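Local coordinates for protein telomere length regulator taz1 (Schizosaccharomyces pombe, PDB 4ZMI) that binds double-stranded telomeric DNA and regulates telomere length and function in fission yeast, this chain being its helical domain, at residues R121-D126 / I222-E227; A127-D132 / S169-T174; A178-V181 / V186-S189. All coordinates share one frame; numbering follows the deposited sequence.

Interaction 1. Residues R121-D126 / I222-E227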
loop_
_atom_site.group_PDB
_atom_site.type_symbol
_atom_site.label_atom_id
_atom_site.label_comp_id
_atom_site.label_asym_id
_atom_site.label_seq_id
_atom_site.Cartn_x
_atom_site.Cartn_y
_atom_site.Cartn_z
ATOM N N ARG A 121 1.209 -0.671 -3.972
ATOM C CA ARG A 121 0.671 -1.864 -4.607
ATOM C C ARG A 121 0.187 -2.857 -3.547
ATOM O O ARG A 121 -0.925 -3.403 -3.654
ATOM C CB ARG A 121 1.697 -2.519 -5.517
ATOM C CG ARG A 121 1.051 -3.379 -6.569
ATOM C CD ARG A 121 2.077 -4.169 -7.330
ATOM N NE ARG A 121 3.114 -3.293 -7.831
ATOM C CZ ARG A 121 4.209 -3.722 -8.428
ATOM N NH1 ARG A 121 4.384 -5.019 -8.605
ATOM N NH2 ARG A 121 5.112 -2.853 -8.847
ATOM N N SER A 122 1.007 -3.061 -2.514
ATOM C CA SER A 122 0.648 -3.984 -1.437
ATOM C C SER A 122 -0.634 -3.535 -0.788
ATOM O O SER A 122 -1.523 -4.339 -0.564
ATOM C CB SER A 122 1.760 -4.024 -0.375
ATOM O OG SER A 122 2.902 -4.607 -0.942
ATOM N N ILE A 123 -0.718 -2.246 -0.456
ATOM C CA ILE A 123 -1.883 -1.761 0.281
ATOM C C ILE A 123 -3.155 -1.887 -0.540
ATOM O O ILE A 123 -4.159 -2.375 -0.029
ATOM C CB ILE A 123 -1.686 -0.326 0.781
ATOM C CG1 ILE A 123 -0.481 -0.282 1.707
ATOM C CG2 ILE A 123 -2.918 0.176 1.531
ATOM C CD1 ILE A 123 0.050 1.110 1.925
ATOM N N VAL A 124 -3.114 -1.457 -1.805
ATOM C CA VAL A 124 -4.271 -1.609 -2.692
ATOM C C VAL A 124 -4.722 -3.080 -2.848
ATOM O O VAL A 124 -5.902 -3.374 -2.739
ATOM C CB VAL A 124 -4.001 -0.995 -4.093
ATOM C CG1 VAL A 124 -5.193 -1.222 -5.031
ATOM C CG2 VAL A 124 -3.695 0.481 -3.978
ATOM N N LEU A 125 -3.785 -3.999 -3.100
ATOM C CA LEU A 125 -4.124 -5.416 -3.248
ATOM C C LEU A 125 -4.676 -5.959 -1.940
ATOM O O LEU A 125 -5.608 -6.758 -1.946
ATOM C CB LEU A 125 -2.922 -6.258 -3.695
ATOM C CG LEU A 125 -2.512 -6.109 -5.172
ATOM C CD1 LEU A 125 -1.101 -6.616 -5.346
ATOM C CD2 LEU A 125 -3.439 -6.865 -6.126
ATOM N N ASP A 126 -4.100 -5.528 -0.820
ATOM C CA ASP A 126 -4.563 -6.002 0.483
ATOM C C ASP A 126 -6.006 -5.579 0.685
ATOM O O ASP A 126 -6.843 -6.385 1.069
ATOM C CB ASP A 126 -3.698 -5.460 1.606
ATOM C CG ASP A 126 -4.099 -6.009 2.965
ATOM O OD1 ASP A 126 -4.224 -7.247 3.103
ATOM O OD2 ASP A 126 -4.299 -5.192 3.893
ATOM N N ILE A 222 -3.615 9.820 -0.905
ATOM C CA ILE A 222 -3.967 10.333 0.410
ATOM C C ILE A 222 -5.432 10.106 0.694
ATOM O O ILE A 222 -5.793 9.615 1.754
ATOM C CB ILE A 222 -3.667 11.836 0.524
ATOM C CG1 ILE A 222 -2.156 12.057 0.601
ATOM C CG2 ILE A 222 -4.363 12.422 1.745
ATOM C CD1 ILE A 222 -1.730 13.471 0.353
ATOM N N HIS A 223 -6.274 10.440 -0.270
ATOM C CA HIS A 223 -7.700 10.216 -0.108
ATOM C C HIS A 223 -7.963 8.755 0.230
ATOM O O HIS A 223 -8.661 8.455 1.199
ATOM C CB HIS A 223 -8.466 10.596 -1.377
ATOM C CG HIS A 223 -9.940 10.765 -1.164
ATOM N ND1 HIS A 223 -10.795 9.699 -0.980
ATOM C CD2 HIS A 223 -10.713 11.877 -1.118
ATOM C CE1 HIS A 223 -12.030 10.147 -0.822
ATOM N NE2 HIS A 223 -12.006 11.467 -0.899
ATOM N N PHE A 224 -7.384 7.858 -0.566
ATOM C CA PHE A 224 -7.648 6.426 -0.428
ATOM C C PHE A 224 -7.170 5.855 0.899
ATOM O O PHE A 224 -7.866 5.055 1.512
ATOM C CB PHE A 224 -7.019 5.640 -1.575
ATOM C CG PHE A 224 -7.140 4.152 -1.417
ATOM C CD1 PHE A 224 -8.320 3.510 -1.723
ATOM C CD2 PHE A 224 -6.077 3.400 -0.970
ATOM C CE1 PHE A 224 -8.432 2.148 -1.592
ATOM C CE2 PHE A 224 -6.189 2.040 -0.828
ATOM C CZ PHE A 224 -7.367 1.412 -1.139
ATOM N N LEU A 225 -5.984 6.268 1.335
ATOM C CA LEU A 225 -5.454 5.834 2.619
ATOM C C LEU A 225 -6.293 6.393 3.765
ATOM O O LEU A 225 -6.247 5.887 4.878
ATOM C CB LEU A 225 -3.994 6.279 2.792
ATOM C CG LEU A 225 -2.935 5.870 1.759
ATOM C CD1 LEU A 225 -1.537 6.308 2.191
ATOM C CD2 LEU A 225 -2.960 4.378 1.502
ATOM N N LEU A 226 -7.044 7.455 3.497
ATOM C CA LEU A 226 -7.905 8.046 4.514
ATOM C C LEU A 226 -9.214 7.278 4.661
ATOM O O LEU A 226 -9.625 6.990 5.781
ATOM C CB LEU A 226 -8.184 9.518 4.215
ATOM C CG LEU A 226 -7.086 10.518 4.577
ATOM C CD1 LEU A 226 -7.413 11.893 4.023
ATOM C CD2 LEU A 226 -6.900 10.584 6.073
ATOM N N GLU A 227 -9.865 6.953 3.541
ATOM C CA GLU A 227 -11.045 6.079 3.555
ATOM C C GLU A 227 -10.732 4.777 4.274
ATOM O O GLU A 227 -11.494 4.332 5.130
ATOM C CB GLU A 227 -11.484 5.702 2.142
ATOM C CG GLU A 227 -11.677 6.831 1.168
ATOM C CD GLU A 227 -12.075 6.315 -0.199
ATOM O OE1 GLU A 227 -12.873 5.353 -0.267
ATOM O OE2 GLU A 227 -11.576 6.859 -1.202
#

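Interaction 2. Residues A127-D132 / S169-T174. With MG (magnesium ion), chain B.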
loop_
_atom_site.group_PDB
_atom_site.type_symbol
_atom_site.label_atom_id
_atom_site.label_comp_id
_atom_site.label_asym_id
_atom_site.label_seq_id
_atom_site.Cartn_x
_atom_site.Cartn_y
_atom_site.Cartn_z
ATOM N N ALA A 127 -6.300 -4.317 0.393
ATOM C CA ALA A 127 -7.679 -3.823 0.434
ATOM C C ALA A 127 -8.569 -4.649 -0.468
ATOM O O ALA A 127 -9.651 -5.072 -0.071
ATOM C CB ALA A 127 -7.742 -2.350 0.026
ATOM N N LEU A 128 -8.106 -4.905 -1.683
ATOM C CA LEU A 128 -8.902 -5.699 -2.609
ATOM C C LEU A 128 -9.148 -7.114 -2.113
ATOM O O LEU A 128 -10.162 -7.726 -2.448
ATOM C CB LEU A 128 -8.239 -5.745 -3.983
ATOM C CG LEU A 128 -8.246 -4.456 -4.813
ATOM C CD1 LEU A 128 -7.580 -4.701 -6.162
ATOM C CD2 LEU A 128 -9.672 -3.950 -5.013
ATOM N N LEU A 129 -8.211 -7.646 -1.330
ATOM C CA LEU A 129 -8.315 -9.024 -0.854
ATOM C C LEU A 129 -9.178 -9.082 0.392
ATOM O O LEU A 129 -9.782 -10.095 0.685
ATOM C CB LEU A 129 -6.935 -9.601 -0.542
ATOM C CG LEU A 129 -6.092 -9.973 -1.757
ATOM C CD1 LEU A 129 -4.625 -10.023 -1.372
ATOM C CD2 LEU A 129 -6.528 -11.301 -2.309
ATOM N N SER A 130 -9.223 -7.975 1.119
ATOM C CA SER A 130 -9.890 -7.931 2.406
ATOM C C SER A 130 -11.391 -7.836 2.255
ATOM O O SER A 130 -12.138 -8.474 2.982
ATOM C CB SER A 130 -9.419 -6.710 3.172
ATOM O OG SER A 130 -8.091 -6.887 3.584
ATOM N N ALA A 131 -11.833 -7.011 1.317
ATOM C CA ALA A 131 -13.248 -6.714 1.216
ATOM C C ALA A 131 -14.106 -7.915 0.826
ATOM O O ALA A 131 -14.003 -8.439 -0.281
ATOM C CB ALA A 131 -13.478 -5.570 0.252
ATOM N N ASP A 132 -14.930 -8.364 1.763
ATOM C CA ASP A 132 -16.117 -9.136 1.423
ATOM C C ASP A 132 -17.256 -8.151 1.560
ATOM O O ASP A 132 -18.111 -8.016 0.680
ATOM C CB ASP A 132 -16.324 -10.336 2.363
ATOM C CG ASP A 132 -15.850 -10.077 3.764
ATOM O OD1 ASP A 132 -15.272 -11.002 4.386
ATOM O OD2 ASP A 132 -16.067 -8.952 4.247
ATOM N N SER A 169 4.665 -10.445 -6.115
ATOM C CA SER A 169 5.914 -9.897 -5.632
ATOM C C SER A 169 5.672 -8.910 -4.481
ATOM O O SER A 169 6.574 -8.606 -3.752
ATOM C CB SER A 169 6.624 -9.168 -6.766
ATOM O OG SER A 169 5.908 -7.969 -7.056
ATOM N N CYS A 170 4.455 -8.417 -4.302
ATOM C CA CYS A 170 4.139 -7.479 -3.231
ATOM C C CYS A 170 3.171 -8.053 -2.199
ATOM O O CYS A 170 2.593 -7.291 -1.430
ATOM C CB CYS A 170 3.504 -6.199 -3.805
ATOM S SG CYS A 170 4.539 -5.205 -4.917
ATOM N N LEU A 171 2.945 -9.366 -2.220
ATOM C CA LEU A 171 2.026 -9.997 -1.267
ATOM C C LEU A 171 2.727 -11.122 -0.503
ATOM O O LEU A 171 3.599 -11.814 -1.059
ATOM C CB LEU A 171 0.788 -10.558 -1.967
ATOM C CG LEU A 171 -0.129 -9.538 -2.654
ATOM C CD1 LEU A 171 -1.163 -10.283 -3.423
ATOM C CD2 LEU A 171 -0.802 -8.666 -1.619
ATOM N N PRO A 172 2.348 -11.319 0.776
ATOM C CA PRO A 172 2.953 -12.384 1.587
ATOM C C PRO A 172 2.223 -13.684 1.279
ATOM O O PRO A 172 1.941 -14.502 2.152
ATOM C CB PRO A 172 2.703 -11.912 3.024
ATOM C CG PRO A 172 1.393 -11.164 2.917
ATOM C CD PRO A 172 1.399 -10.503 1.557
ATOM N N TYR A 173 1.892 -13.845 0.007
ATOM C CA TYR A 173 1.298 -15.067 -0.483
ATOM C C TYR A 173 2.127 -15.570 -1.653
ATOM O O TYR A 173 2.839 -14.790 -2.315
ATOM C CB TYR A 173 -0.149 -14.812 -0.880
ATOM C CG TYR A 173 -0.917 -14.133 0.224
ATOM C CD1 TYR A 173 -1.387 -12.824 0.080
ATOM C CD2 TYR A 173 -1.149 -14.792 1.432
ATOM C CE1 TYR A 173 -2.088 -12.190 1.110
ATOM C CE2 TYR A 173 -1.849 -14.172 2.467
ATOM C CZ TYR A 173 -2.307 -12.878 2.310
ATOM O OH TYR A 173 -2.991 -12.291 3.357
ATOM N N THR A 174 2.024 -16.874 -1.888
ATOM C CA THR A 174 2.928 -17.608 -2.751
ATOM C C THR A 174 2.353 -17.938 -4.122
ATOM O O THR A 174 3.103 -18.260 -5.043
ATOM C CB THR A 174 3.357 -18.935 -2.074
ATOM O OG1 THR A 174 2.196 -19.707 -1.752
ATOM C CG2 THR A 174 4.104 -18.643 -0.799
HETATM MG MG MG B . 4.818 -13.356 -2.485
HETATM O O HOH W 1 5.323 -14.550 -4.522
#

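Interaction 3. Residues A178-V181 / V186-S189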
loop_
_atom_site.group_PDB
_atom_site.type_symbol
_atom_site.label_atom_id
_atom_site.label_comp_id
_atom_site.label_asym_id
_atom_site.label_seq_id
_atom_site.Cartn_x
_atom_site.Cartn_y
_atom_site.Cartn_z
ATOM N N ALA A 178 -3.640 -19.346 -3.914
ATOM C CA ALA A 178 -3.560 -19.036 -2.499
ATOM C C ALA A 178 -4.372 -17.797 -2.153
ATOM O O ALA A 178 -5.010 -17.728 -1.103
ATOM C CB ALA A 178 -2.109 -18.847 -2.096
ATOM N N LEU A 179 -4.368 -16.818 -3.046
ATOM C CA LEU A 179 -5.160 -15.622 -2.806
ATOM C C LEU A 179 -6.626 -15.980 -2.635
ATOM O O LEU A 179 -7.332 -15.341 -1.858
ATOM C CB LEU A 179 -4.995 -14.610 -3.938
ATOM C CG LEU A 179 -3.586 -14.104 -4.245
ATOM C CD1 LEU A 179 -3.658 -12.958 -5.224
ATOM C CD2 LEU A 179 -2.950 -13.631 -2.985
ATOM N N ASN A 180 -7.088 -16.998 -3.358
ATOM C CA ASN A 180 -8.488 -17.425 -3.244
ATOM C C ASN A 180 -8.794 -18.003 -1.865
ATOM O O ASN A 180 -9.946 -18.058 -1.442
ATOM C CB ASN A 180 -8.838 -18.449 -4.324
ATOM C CG ASN A 180 -8.798 -17.860 -5.725
ATOM O OD1 ASN A 180 -9.255 -16.736 -5.960
ATOM N ND2 ASN A 180 -8.248 -18.620 -6.667
ATOM N N VAL A 181 -7.745 -18.428 -1.173
ATOM C CA VAL A 181 -7.875 -19.034 0.141
ATOM C C VAL A 181 -7.945 -17.967 1.242
ATOM O O VAL A 181 -8.571 -18.186 2.284
ATOM C CB VAL A 181 -6.727 -20.054 0.386
ATOM C CG1 VAL A 181 -6.439 -20.265 1.864
ATOM C CG2 VAL A 181 -7.034 -21.376 -0.305
ATOM N N VAL A 186 -15.610 -10.407 -2.243
ATOM C CA VAL A 186 -15.578 -9.674 -3.497
ATOM C C VAL A 186 -14.571 -10.266 -4.473
ATOM O O VAL A 186 -14.816 -10.316 -5.678
ATOM C CB VAL A 186 -15.259 -8.199 -3.268
ATOM C CG1 VAL A 186 -15.394 -7.437 -4.572
ATOM C CG2 VAL A 186 -16.193 -7.620 -2.218
ATOM N N TRP A 187 -13.441 -10.722 -3.943
ATOM C CA TRP A 187 -12.356 -11.211 -4.777
ATOM C C TRP A 187 -12.777 -12.392 -5.620
ATOM O O TRP A 187 -12.544 -12.416 -6.825
ATOM C CB TRP A 187 -11.171 -11.605 -3.920
ATOM C CG TRP A 187 -9.960 -12.028 -4.700
ATOM C CD1 TRP A 187 -9.652 -13.291 -5.126
ATOM C CD2 TRP A 187 -8.876 -11.195 -5.107
ATOM N NE1 TRP A 187 -8.446 -13.290 -5.778
ATOM C CE2 TRP A 187 -7.947 -12.013 -5.779
ATOM C CE3 TRP A 187 -8.604 -9.834 -4.985
ATOM C CZ2 TRP A 187 -6.777 -11.514 -6.333
ATOM C CZ3 TRP A 187 -7.429 -9.337 -5.526
ATOM C CH2 TRP A 187 -6.531 -10.173 -6.190
ATOM N N LYS A 188 -13.384 -13.381 -4.982
ATOM C CA LYS A 188 -13.924 -14.514 -5.717
ATOM C C LYS A 188 -15.166 -14.119 -6.511
ATOM O O LYS A 188 -15.270 -14.428 -7.698
ATOM C CB LYS A 188 -14.258 -15.669 -4.772
ATOM C CG LYS A 188 -13.043 -16.391 -4.210
ATOM C CD LYS A 188 -13.140 -17.899 -4.417
ATOM C CE LYS A 188 -13.108 -18.268 -5.899
ATOM N NZ LYS A 188 -13.033 -19.745 -6.119
ATOM N N SER A 189 -16.100 -13.430 -5.858
ATOM C CA SER A 189 -17.409 -13.154 -6.452
ATOM C C SER A 189 -17.347 -12.348 -7.748
ATOM O O SER A 189 -18.046 -12.659 -8.724
ATOM C CB SER A 189 -18.306 -12.423 -5.451
ATOM O OG SER A 189 -17.948 -11.056 -5.354
HETATM O O HOH W 2 -7.034 -15.074 -6.965
#

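Interaction 1. Residues R121-D126 / I222-E227
The Phe224 ring meets Ile123 at its edge, near the ring plane. CG2 of Ile123 lies 4.4 Å from CE2 of Phe224. Val124 comes to the same ring carbon obliquely, with its CG2 4.3 Å from CE2 of Phe224. Elsewhere the ring lies nearly parallel to that of Phe137. The other flat pair, His223 and Glu227, lies within helix 214-229. There ND1 of His223 donates to OE2 of Glu227 over 3.0 Å, close to the imidazole plane, on the anti side of the carboxylate and tilted from its plane. The bond is bent (134°), and Glu227 is poorly ordered.

The contact is helix-on-helix packing in the all-helical TRF-family domain of Taz1. It joins helix 118-130 to helix 214-229 near the centre of the chain. The short axes cross at 45° and come no closer than 11.8 Å. The space is bridged by the Phe224 ring and by methyl groups of Ile123, Val124 and Leu225. Phe224 has CG anti to its backbone N (chi1 174°), and this carries the ring out to helix 118-130. Beside it, CD2 of Leu225 touches CG2 of Ile123 at 4.2 Å. All four touching residues are buried, and no hydrogen bond crosses between the segments. Helix 137-154 adds Phe145 against Val124 and Ala141 against Phe224.

Interaction 2. Residues A127-D132 / S169-T174
A magnesium-binding loop packs here on the C-terminal end of helix 118-130. The loop runs between helices 163-168 and 176-182, and within residues 127-132 Leu129 makes the contact. CD1 of Leu129 faces CD1 of Leu171 at 4.0 Å, with the two leucines reaching toward each other tip to tip. The same CD1 of Leu129 also lies 4.1 Å from CD2 of Leu171, so one methyl touches both branches of the partner. It approaches the Tyr173 ring obliquely, 4.2 Å from CE1 of Tyr173.

On one face of that ring sits Pro172, with its CG 4.0 Å above the plane of the Tyr173 ring and offset toward the rim. The tyrosine OH is hydrogen-bonded to Ser79 OG, which ties the far end of the ring to helix 78-83. Tyr173 has CG beside its backbone N (chi1 -51°), and the ring extends toward Leu129 while the carbonyl serves the metal.

Magnesium is held by Leu171 O at 2.4 Å and by Tyr173 O at 2.5 Å. A water binds it as well. Leu171 and Tyr173 thus turn their side chains to the buried interior and their backbone oxygens to the ion. This is a metal site built on two backbone carbonyls and a water, with Leu168 as its third residue, in an interhelical loop of the TRF-family helical domain.

Interaction 3. Residues A178-V181 / V186-S189
Two short helices, 176-182 and 185-189, follow each other closely in the chain, and between residues 178-181 and 186-189 the nearest CA atoms are those of Asn180 and Lys188, 6.6 Å apart. Leu179 and Trp187 supply the buried part of the contact. CD1 of Leu179 packs 3.6 Å from CZ2 of Trp187, on the six-membered part of the indole. It comes in obliquely, and CB of the same leucine lies 4.1 Å from NE1 of Trp187. With chi1 at -176° the indole trails away from its own backbone N and reaches helix 176-182. Its surroundings also include Leu128 and Leu129 of helix 118-130, and Ile192 and Leu196 of helix 192-203.

The polar part lies at the pyrrole edge. OD1 of Asn180 is in the indole plane, 3.5 Å from NE1 of Trp187, with no direct hydrogen bond between them. A water makes the link instead. It donates to OD1 of Asn180 at 3.0 Å and accepts from NE1 of Trp187 at 2.6 Å. The amide plane is turned 59° from the indole plane. Lys188 bends at chi2 and chi3 and passes its aliphatic chain by the amide, with CE 4.1 Å from OD1 of Asn180.

A leucine in place of Trp187 would probably leave the bridging water without its N-H donor and open a gap beside CD1 of Leu179.

The indole is thus used in two ways. Its carbon ring is buried against leucine, while its N-H is satisfied through water. Asn180 is joined to it by that same water, so the polar link between the two side chains is indirect.

Interactions 1 and 2 share helix 118-130: Ile123 and Val124 meet helix 214-229, and Leu129 further on meets the magnesium loop. Their centres are 12 Å apart. They touch where Ser122 OG probably hydrogen-bonds to Cys170 O and where Leu125 packs on Leu171. Interaction 3 comes later in the chain than interaction 2, and both fall between the two segments of interaction 1. The centres of interactions 2 and 3 are 9 Å apart. Tyr173 packs on Leu179, and Ala131 O probably bonds to Val186 N. Interactions 1 and 3 do not touch. The contacts therefore run from near the chain centre outward through one all-helical domain. Helix 118-130 carries a segment of interactions 1 and 2 and packs against Leu179 and Trp187 of interaction 3.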